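PDB 6FRL: tryptophan halogenase superfamily from Brevundimonas sp. BAL3, which acts as a flavin-dependent halogenase that prefers bromination over chlorination. Local coordinates for residues D395-I398 / L399-L403; R372-Q376 / P377-E381. All blocks are in the same frame, centred on the assembly; numbering follows the deposited sequence.

Interaction 1: residues D395-I398 / L399-L403; sequences DFII and LHYKL
His-400 reaches back one helical turn to Phe-396 with two neighbouring ring atoms, ND1 on the backbone oxygen and CE1 on the phenyl face. Its CB lies 3.5 Å from the Ile-397 O that also accepts the His-400 backbone N-H. With CG beside its own backbone N and anti to the carbonyl carbon (chi1 -68°), the imidazole is directed back along the helix, and ND1 donates to Phe-396 O at 2.8 Å. That bond is short but bent, 139° at the hydrogen, with the acceptor almost exactly in the imidazole plane. Next round the ring, CE1 stands over one face of the Phe-396 ring, toward its rim, 3.7 Å from CE2 of Phe-396, in a T-shaped (edge-to-face) pair with planes at 84°. All this belongs to the last turns of helix 376-402, an i to i+4 pairing near the C-terminal end, where Lys-402 N hydrogen-bonds to Ile-398 O. At the far corner of the imidazole, NE2 is hydrogen-bonded to Glu-351. A leucine replacing His-400, without ring nitrogens, would probably leave Phe-396 O and Glu-351 without this shared partner and the phenyl face without its T-shaped neighbour. Leu-399, the residue before His-400, packs on Leu-424 and Ile-428 of helix 422-434.

Interaction 2: residues R372-Q376 / P377-E381; sequences RRFAQ and PILDE
Gln-376 folds its side-chain amide over the first turn of the helix to meet the carboxylate of Asp-380, four residues on. NE2 of Gln-376 donates to OD1 of Asp-380 at 2.8 Å, with an angle of 157° at the hydrogen. The acceptor lies in the plane of the amide, but the donor comes from above the carboxylate plane, and the two flat groups are turned 46° against each other. The bend that makes this reach possible is at chi2 of Gln-376 (55°), which brings the amide round toward Asp-380 after CG has set out anti to the backbone N. A backbone bond joins the same two residues, from Asp-380 N to Gln-376 O at 3.0 Å, so the pair is tied both through the main chain and through the side chains.

One step back, Ala-375 is the N-cap residue, and its carbonyl oxygen takes a weak bond from Ile-378 N. Pro-377, in the first turn, has no N-H to give, and its CD lies 4.1 Å from CB of Ala-375. CD1 of Leu-379 approaches within 3.7 Å of Ala-375 O and meets the rim of the Phe-374 ring near the ring plane, with CD2 of Phe-374 4.5 Å away.

Phe-374, Ile-378 and Leu-379 all pack on Trp-333 of strand 333-334, the outermost strand, within this chain, of the six-stranded sheet. Ala-375, Pro-377 and Ile-378 also touch the second subunit, at Ala-433, Ala-429 and Arg-434 respectively, while Arg-373 forms a salt bridge to its Asp-462. The turn from the loop after helix 354-367 into helix 376-402 is thus set between strand 333-334 and the neighbouring subunit.

Overall arrangement
Interactions 1 and 2 mark the two ends of one long helix, 376-402: interaction 2 starts it and interaction 1 finishes it. Their centres are 34 Å apart and their nearest atoms about 18 Å, so they do not touch and are joined through the helix between them. The surroundings differ. Interaction 1 is buried, about 15 Å from the centre of the chain, against helices 410-417, 422-434 and 447-456 of the same subunit; interaction 2 lies about 28 Å out, partly buried, and reaches the second subunit. Helix 422-434 serves both: the chain's own copy packs against interaction 1, and the copy in the second subunit meets interaction 2.

Interaction 1: residues D395-I398 / L399-L403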
ATOM      1  N   ASP B 395      -0.856  -8.213  16.218  1.00 31.36           N
ATOM      2  CA  ASP B 395      -2.317  -8.132  16.093  1.00 32.15           C
ATOM      3  C   ASP B 395      -2.920  -9.318  15.352  1.00 32.94           C
ATOM      4  O   ASP B 395      -3.937  -9.843  15.781  1.00 35.96           O
ATOM      5  CB  ASP B 395      -2.736  -6.825  15.400  1.00 31.65           C
ATOM      6  CG  ASP B 395      -2.505  -5.603  16.273  1.00 32.65           C
ATOM      7  OD1 ASP B 395      -1.970  -5.740  17.400  1.00 34.63           O
ATOM      8  OD2 ASP B 395      -2.848  -4.502  15.817  1.00 31.33           O
ATOM      9  N   PHE B 396      -2.312  -9.747  14.248  1.00 30.38           N
ATOM     10  CA  PHE B 396      -2.788 -10.962  13.586  1.00 29.74           C
ATOM     11  C   PHE B 396      -2.722 -12.165  14.516  1.00 28.74           C
ATOM     12  O   PHE B 396      -3.679 -12.942  14.567  1.00 26.31           O
ATOM     13  CB  PHE B 396      -2.004 -11.220  12.283  1.00 30.80           C
ATOM     14  CG  PHE B 396      -2.578 -12.306  11.412  1.00 29.96           C
ATOM     15  CD1 PHE B 396      -3.881 -12.211  10.935  1.00 30.65           C
ATOM     16  CD2 PHE B 396      -1.798 -13.390  11.010  1.00 30.16           C
ATOM     17  CE1 PHE B 396      -4.413 -13.213  10.100  1.00 28.28           C
ATOM     18  CE2 PHE B 396      -2.321 -14.380  10.186  1.00 30.07           C
ATOM     19  CZ  PHE B 396      -3.641 -14.288   9.735  1.00 27.73           C
ATOM     20  N   ILE B 397      -1.608 -12.314  15.258  1.00 28.95           N
ATOM     21  CA  ILE B 397      -1.466 -13.435  16.218  1.00 28.61           C
ATOM     22  C   ILE B 397      -2.536 -13.361  17.336  1.00 29.04           C
ATOM     23  O   ILE B 397      -3.214 -14.335  17.624  1.00 25.81           O
ATOM     24  CB  ILE B 397      -0.028 -13.523  16.802  1.00 25.53           C
ATOM     25  CG1 ILE B 397       0.930 -13.970  15.684  1.00 25.36           C
ATOM     26  CG2 ILE B 397       0.027 -14.507  17.971  1.00 22.31           C
ATOM     27  CD1 ILE B 397       2.395 -13.736  15.954  1.00 24.51           C
ATOM     28  N   ILE B 398      -2.688 -12.186  17.935  1.00 29.61           N
ATOM     29  CA  ILE B 398      -3.705 -11.952  18.957  1.00 29.79           C
ATOM     30  C   ILE B 398      -5.116 -12.431  18.529  1.00 30.77           C
ATOM     31  O   ILE B 398      -5.803 -13.140  19.294  1.00 33.12           O
ATOM     32  CB  ILE B 398      -3.747 -10.450  19.336  1.00 29.25           C
ATOM     33  CG1 ILE B 398      -2.508 -10.100  20.157  1.00 28.26           C
ATOM     34  CG2 ILE B 398      -5.015 -10.128  20.144  1.00 28.68           C
ATOM     35  CD1 ILE B 398      -2.278  -8.621  20.331  1.00 30.53           C
ATOM     36  N   LEU B 399      -5.526 -12.049  17.315  1.00 27.41           N
ATOM     37  CA  LEU B 399      -6.843 -12.397  16.778  1.00 26.85           C
ATOM     38  C   LEU B 399      -7.188 -13.868  16.934  1.00 26.81           C
ATOM     39  O   LEU B 399      -8.351 -14.186  17.228  1.00 28.74           O
ATOM     40  CB  LEU B 399      -6.980 -11.994  15.285  1.00 26.21           C
ATOM     41  CG  LEU B 399      -8.376 -12.146  14.675  1.00 25.66           C
ATOM     42  CD1 LEU B 399      -9.373 -11.218  15.341  1.00 27.06           C
ATOM     43  CD2 LEU B 399      -8.375 -11.919  13.188  1.00 26.04           C
ATOM     44  N   HIS B 400      -6.203 -14.748  16.720  1.00 26.18           N
ATOM     45  CA  HIS B 400      -6.412 -16.198  16.775  1.00 27.89           C
ATOM     46  C   HIS B 400      -6.927 -16.620  18.191  1.00 31.45           C
ATOM     47  O   HIS B 400      -7.846 -17.462  18.346  1.00 32.98           O
ATOM     48  CB  HIS B 400      -5.122 -16.960  16.452  1.00 28.26           C
ATOM     49  CG  HIS B 400      -4.636 -16.853  15.027  1.00 29.49           C
ATOM     50  ND1 HIS B 400      -4.125 -15.689  14.492  1.00 29.09           N
ATOM     51  CD2 HIS B 400      -4.481 -17.807  14.061  1.00 29.02           C
ATOM     52  CE1 HIS B 400      -3.709 -15.915  13.253  1.00 27.62           C
ATOM     53  NE2 HIS B 400      -3.914 -17.191  12.967  1.00 26.91           N
ATOM     54  N   TYR B 401      -6.338 -16.028  19.217  1.00 31.91           N
ATOM     55  CA  TYR B 401      -6.749 -16.302  20.592  1.00 34.64           C
ATOM     56  C   TYR B 401      -8.090 -15.624  20.919  1.00 33.41           C
ATOM     57  O   TYR B 401      -8.975 -16.231  21.512  1.00 29.71           O
ATOM     58  CB  TYR B 401      -5.688 -15.792  21.588  1.00 34.33           C
ATOM     59  CG  TYR B 401      -4.376 -16.542  21.592  1.00 35.80           C
ATOM     60  CD1 TYR B 401      -4.275 -17.813  22.184  1.00 36.77           C
ATOM     61  CD2 TYR B 401      -3.209 -15.981  21.046  1.00 34.01           C
ATOM     62  CE1 TYR B 401      -3.067 -18.504  22.192  1.00 34.34           C
ATOM     63  CE2 TYR B 401      -1.998 -16.668  21.069  1.00 32.12           C
ATOM     64  CZ  TYR B 401      -1.935 -17.923  21.644  1.00 32.86           C
ATOM     65  OH  TYR B 401      -0.753 -18.616  21.716  1.00 32.75           O
ATOM     66  N   LYS B 402      -8.205 -14.353  20.529  1.00 35.06           N
ATOM     67  CA  LYS B 402      -9.393 -13.539  20.782  1.00 32.55           C
ATOM     68  C   LYS B 402     -10.707 -14.152  20.302  1.00 34.05           C
ATOM     69  O   LYS B 402     -11.729 -13.944  20.954  1.00 35.02           O
ATOM     70  CB  LYS B 402      -9.208 -12.163  20.156  1.00 30.25           C
ATOM     71  CG  LYS B 402     -10.356 -11.176  20.409  1.00 31.45           C
ATOM     72  CD  LYS B 402     -10.661 -11.018  21.892  1.00 31.54           C
ATOM     73  CE  LYS B 402     -11.427  -9.755  22.215  1.00 30.68           C
ATOM     74  NZ  LYS B 402     -11.856  -9.741  23.647  1.00 30.55           N
ATOM     75  N   LEU B 403     -10.678 -14.889  19.182  1.00 33.82           N
ATOM     76  CA  LEU B 403     -11.886 -15.452  18.555  1.00 33.96           C
ATOM     77  C   LEU B 403     -12.136 -16.951  18.821  1.00 32.94           C
ATOM     78  O   LEU B 403     -13.074 -17.567  18.250  1.00 31.02           O
ATOM     79  CB  LEU B 403     -11.814 -15.238  17.041  1.00 34.69           C
ATOM     80  CG  LEU B 403     -11.625 -13.805  16.537  1.00 34.40           C
ATOM     81  CD1 LEU B 403     -11.622 -13.802  15.024  1.00 33.39           C
ATOM     82  CD2 LEU B 403     -12.733 -12.908  17.057  1.00 33.34           C
TER

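Interaction 2: residues R372-Q376 / P377-E381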
ATOM      1  N   ARG B 372      28.726   6.429   6.450  1.00 33.72           N
ATOM      2  CA  ARG B 372      29.383   6.528   7.743  1.00 35.31           C
ATOM      3  C   ARG B 372      28.949   7.704   8.585  1.00 33.39           C
ATOM      4  O   ARG B 372      29.309   7.740   9.763  1.00 29.06           O
ATOM      5  CB  ARG B 372      30.893   6.529   7.578  1.00 38.61           C
ATOM      6  CG  ARG B 372      31.432   5.160   7.158  1.00 41.39           C
ATOM      7  CD  ARG B 372      32.861   5.249   6.681  1.00 40.04           C
ATOM      8  NE  ARG B 372      33.704   5.871   7.673  1.00 40.57           N
ATOM      9  CZ  ARG B 372      34.945   6.300   7.454  1.00 46.40           C
ATOM     10  NH1 ARG B 372      35.517   6.166   6.274  1.00 49.82           N
ATOM     11  NH2 ARG B 372      35.631   6.866   8.438  1.00 50.79           N
ATOM     12  N   ARG B 373      28.197   8.632   7.987  1.00 32.73           N
ATOM     13  CA  ARG B 373      27.526   9.710   8.719  1.00 37.42           C
ATOM     14  C   ARG B 373      26.284   9.250   9.476  1.00 36.08           C
ATOM     15  O   ARG B 373      25.831   9.961  10.375  1.00 31.90           O
ATOM     16  CB  ARG B 373      27.115  10.871   7.783  1.00 44.23           C
ATOM     17  CG  ARG B 373      28.264  11.509   7.019  1.00 48.46           C
ATOM     18  CD  ARG B 373      27.844  12.837   6.383  1.00 55.70           C
ATOM     19  NE  ARG B 373      26.625  12.779   5.565  1.00 63.41           N
ATOM     20  CZ  ARG B 373      26.508  12.183   4.370  1.00 64.75           C
ATOM     21  NH1 ARG B 373      27.523  11.520   3.827  1.00 62.95           N
ATOM     22  NH2 ARG B 373      25.341  12.220   3.719  1.00 64.23           N
ATOM     23  N   PHE B 374      25.709   8.102   9.092  1.00 33.57           N
ATOM     24  CA  PHE B 374      24.542   7.526   9.771  1.00 30.19           C
ATOM     25  C   PHE B 374      23.448   8.576  10.037  1.00 26.21           C
ATOM     26  O   PHE B 374      22.998   8.804  11.184  1.00 24.19           O
ATOM     27  CB  PHE B 374      24.986   6.772  11.044  1.00 31.81           C
ATOM     28  CG  PHE B 374      25.617   5.438  10.764  1.00 32.77           C
ATOM     29  CD1 PHE B 374      27.000   5.336  10.533  1.00 32.46           C
ATOM     30  CD2 PHE B 374      24.833   4.277  10.692  1.00 32.05           C
ATOM     31  CE1 PHE B 374      27.591   4.106  10.249  1.00 31.66           C
ATOM     32  CE2 PHE B 374      25.415   3.041  10.407  1.00 32.45           C
ATOM     33  CZ  PHE B 374      26.804   2.963  10.174  1.00 33.96           C
ATOM     34  N   ALA B 375      23.028   9.208   8.942  1.00 23.58           N
ATOM     35  CA  ALA B 375      22.015  10.253   8.962  1.00 24.35           C
ATOM     36  C   ALA B 375      20.752   9.819   9.719  1.00 26.57           C
ATOM     37  O   ALA B 375      20.179   8.749   9.465  1.00 29.01           O
ATOM     38  CB  ALA B 375      21.679  10.652   7.557  1.00 24.09           C
ATOM     39  N   GLN B 376      20.333  10.662  10.656  1.00 28.66           N
ATOM     40  CA  GLN B 376      19.257  10.352  11.598  1.00 27.45           C
ATOM     41  C   GLN B 376      17.939   9.987  10.923  1.00 26.08           C
ATOM     42  O   GLN B 376      17.260   9.092  11.413  1.00 24.77           O
ATOM     43  CB  GLN B 376      19.044  11.509  12.624  1.00 26.35           C
ATOM     44  CG  GLN B 376      18.164  11.179  13.842  1.00 25.60           C
ATOM     45  CD  GLN B 376      18.611   9.963  14.637  1.00 24.79           C
ATOM     46  OE1 GLN B 376      19.720   9.923  15.088  1.00 29.04           O
ATOM     47  NE2 GLN B 376      17.745   8.981  14.813  1.00 24.89           N
ATOM     48  N   PRO B 377      17.586  10.649   9.794  1.00 27.33           N
ATOM     49  CA  PRO B 377      16.308  10.264   9.116  1.00 27.19           C
ATOM     50  C   PRO B 377      16.246   8.799   8.610  1.00 29.23           C
ATOM     51  O   PRO B 377      15.177   8.174   8.587  1.00 28.84           O
ATOM     52  CB  PRO B 377      16.224  11.258   7.964  1.00 26.94           C
ATOM     53  CG  PRO B 377      17.073  12.440   8.395  1.00 25.35           C
ATOM     54  CD  PRO B 377      18.180  11.875   9.210  1.00 25.37           C
ATOM     55  N   ILE B 378      17.396   8.254   8.231  1.00 30.64           N
ATOM     56  CA  ILE B 378      17.485   6.863   7.822  1.00 30.47           C
ATOM     57  C   ILE B 378      17.185   5.947   8.989  1.00 29.61           C
ATOM     58  O   ILE B 378      16.396   5.010   8.872  1.00 30.75           O
ATOM     59  CB  ILE B 378      18.885   6.526   7.248  1.00 32.29           C
ATOM     60  CG1 ILE B 378      19.137   7.340   5.970  1.00 32.92           C
ATOM     61  CG2 ILE B 378      18.974   5.038   6.921  1.00 31.55           C
ATOM     62  CD1 ILE B 378      20.516   7.162   5.385  1.00 33.72           C
ATOM     63  N   LEU B 379      17.828   6.193  10.121  1.00 29.71           N
ATOM     64  CA  LEU B 379      17.525   5.395  11.316  1.00 29.43           C
ATOM     65  C   LEU B 379      16.024   5.505  11.661  1.00 29.70           C
ATOM     66  O   LEU B 379      15.353   4.491  11.912  1.00 27.71           O
ATOM     67  CB  LEU B 379      18.373   5.813  12.506  1.00 29.04           C
ATOM     68  CG  LEU B 379      19.777   5.207  12.549  1.00 30.27           C
ATOM     69  CD1 LEU B 379      20.629   5.640  11.372  1.00 30.58           C
ATOM     70  CD2 LEU B 379      20.463   5.625  13.855  1.00 31.55           C
ATOM     71  N   ASP B 380      15.501   6.733  11.651  1.00 30.07           N
ATOM     72  CA  ASP B 380      14.119   6.974  12.078  1.00 29.45           C
ATOM     73  C   ASP B 380      13.121   6.211  11.211  1.00 31.49           C
ATOM     74  O   ASP B 380      12.243   5.545  11.742  1.00 38.32           O
ATOM     75  CB  ASP B 380      13.780   8.467  12.099  1.00 27.69           C
ATOM     76  CG  ASP B 380      14.452   9.221  13.258  1.00 26.70           C
ATOM     77  OD1 ASP B 380      15.080   8.619  14.175  1.00 25.63           O
ATOM     78  OD2 ASP B 380      14.348  10.449  13.241  1.00 24.77           O
ATOM     79  N   GLU B 381      13.268   6.293   9.894  1.00 30.96           N
ATOM     80  CA  GLU B 381      12.419   5.527   8.981  1.00 31.47           C
ATOM     81  C   GLU B 381      12.539   4.005   9.194  1.00 29.55           C
ATOM     82  O   GLU B 381      11.539   3.333   9.283  1.00 30.04           O
ATOM     83  CB  GLU B 381      12.731   5.894   7.514  1.00 33.90           C
ATOM     84  CG  GLU B 381      11.851   5.228   6.450  1.00 35.55           C
ATOM     85  CD  GLU B 381      10.357   5.582   6.551  1.00 38.75           C
ATOM     86  OE1 GLU B 381       9.563   4.811   5.951  1.00 36.22           O
ATOM     87  OE2 GLU B 381       9.984   6.564   7.273  1.00 36.53           O
TER